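Local coordinates for membrane lipoprotein family protein (Aeropyrum pernix, PDB 4PEV) that binds adenosine and probably serves as the solute-binding protein of an ABC transporter, at residues 310-314 / 315-319. Sequence-based numbering, arbitrary orientation.
Sequences KDVVE and GRFRG
Arg316 turns its guanidinium back over the helix that has just ended and meets two carboxylates in different ways. OE2 of Glu314 comes in at the guanidinium edge, near its plane, and forms a salt bridge with Arg316 NH1 (2.5 Å), although the carboxylate plane is turned 67° from it. Asp311 instead sits over one face: its OD1 is 2.9 Å from Arg316 NH2 but well out of the guanidinium plane, so this salt bridge rests on charge, with no N-H directed at the oxygen. The Arg316 chain bends at chi3 (-101°), which helps bring the guanidinium back to both acids. The other Asp311 oxygen, OD2, faces NH1 of Arg318 at 3.8 Å, a long salt bridge that extends the network; between two arginines, Asp311 would probably be favoured in its charged form. In the backbone, Arg316 N donates to Asp311 O (2.9 Å) and Gly315 N to Val312 O (3.1 Å), the latter from above the carbonyl plane. Gly315 makes the turn with positive phi, 47°. The apolar part of the contact is Val312 CG2, 3.8 Å from CD2 of Phe317; both side chains also touch Leu114 and Lys137, on strands 114-118 and 137-141. The two backbone bonds and the positive-phi glycine define a Schellman motif, here ending helix 301-313 just before the chain enters strand 320-324 at the edge of the parallel sheet.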
# COMPACT_ATOMS: atom_id res chain seq x y z
N LYS C 310 -17.84 -1.36 -12.83
CA LYS C 310 -18.39 -2.34 -13.77
C LYS C 310 -19.70 -2.91 -13.23
O LYS C 310 -20.73 -2.87 -13.90
CB LYS C 310 -17.40 -3.47 -14.03
CG LYS C 310 -17.67 -4.22 -15.30
CD LYS C 310 -16.77 -5.42 -15.44
CE LYS C 310 -16.82 -5.97 -16.86
NZ LYS C 310 -16.42 -7.41 -16.87
N ASP C 311 -19.67 -3.40 -11.99
CA ASP C 311 -20.88 -3.86 -11.31
C ASP C 311 -22.04 -2.89 -11.56
O ASP C 311 -23.11 -3.32 -11.98
CB ASP C 311 -20.64 -4.04 -9.79
CG ASP C 311 -19.92 -5.36 -9.43
OD1 ASP C 311 -19.38 -6.05 -10.33
OD2 ASP C 311 -19.89 -5.71 -8.23
N VAL C 312 -21.84 -1.60 -11.35
CA VAL C 312 -22.92 -0.64 -11.58
C VAL C 312 -23.34 -0.60 -13.04
O VAL C 312 -24.52 -0.57 -13.34
CB VAL C 312 -22.56 0.79 -11.13
CG1 VAL C 312 -23.64 1.78 -11.57
CG2 VAL C 312 -22.40 0.82 -9.62
N VAL C 313 -22.36 -0.62 -13.95
CA VAL C 313 -22.64 -0.53 -15.38
C VAL C 313 -23.53 -1.69 -15.86
O VAL C 313 -24.34 -1.53 -16.78
CB VAL C 313 -21.33 -0.44 -16.21
CG1 VAL C 313 -21.55 -0.77 -17.68
CG2 VAL C 313 -20.74 0.96 -16.08
N GLU C 314 -23.37 -2.85 -15.21
CA GLU C 314 -24.12 -4.06 -15.56
C GLU C 314 -25.24 -4.38 -14.56
O GLU C 314 -25.67 -5.52 -14.45
CB GLU C 314 -23.13 -5.21 -15.69
CG GLU C 314 -21.95 -4.82 -16.56
CD GLU C 314 -21.14 -6.00 -17.05
OE1 GLU C 314 -20.88 -6.07 -18.27
OE2 GLU C 314 -20.74 -6.85 -16.22
N GLY C 315 -25.71 -3.36 -13.83
CA GLY C 315 -26.76 -3.51 -12.81
C GLY C 315 -26.62 -4.66 -11.81
O GLY C 315 -27.62 -5.13 -11.29
N ARG C 316 -25.39 -5.11 -11.54
CA ARG C 316 -25.15 -6.15 -10.53
C ARG C 316 -24.36 -5.61 -9.32
O ARG C 316 -23.52 -6.31 -8.74
CB ARG C 316 -24.49 -7.41 -11.12
CG ARG C 316 -23.52 -7.21 -12.28
CD ARG C 316 -22.88 -8.53 -12.72
NE ARG C 316 -21.52 -8.67 -12.19
CZ ARG C 316 -20.42 -8.11 -12.71
NH1 ARG C 316 -20.48 -7.33 -13.79
NH2 ARG C 316 -19.24 -8.31 -12.13
N PHE C 317 -24.66 -4.36 -8.95
CA PHE C 317 -24.15 -3.78 -7.71
C PHE C 317 -24.90 -4.39 -6.55
O PHE C 317 -26.08 -4.66 -6.65
CB PHE C 317 -24.39 -2.28 -7.70
CG PHE C 317 -23.95 -1.60 -6.44
CD1 PHE C 317 -24.83 -1.46 -5.37
CD2 PHE C 317 -22.67 -1.08 -6.32
CE1 PHE C 317 -24.43 -0.82 -4.20
CE2 PHE C 317 -22.26 -0.44 -5.17
CZ PHE C 317 -23.14 -0.31 -4.10
N ARG C 318 -24.20 -4.59 -5.43
CA ARG C 318 -24.86 -5.00 -4.20
C ARG C 318 -24.01 -4.66 -2.97
O ARG C 318 -22.79 -4.78 -3.01
CB ARG C 318 -25.22 -6.50 -4.24
CG ARG C 318 -24.03 -7.43 -4.41
CD ARG C 318 -24.41 -8.75 -5.08
NE ARG C 318 -23.23 -9.53 -5.49
CZ ARG C 318 -22.42 -9.26 -6.53
NH1 ARG C 318 -22.63 -8.20 -7.32
NH2 ARG C 318 -21.38 -10.05 -6.79
N GLY C 319 -24.66 -4.23 -1.89
CA GLY C 319 -23.98 -3.80 -0.68
C GLY C 319 -23.16 -4.88 0.01
O GLY C 319 -23.37 -6.05 -0.23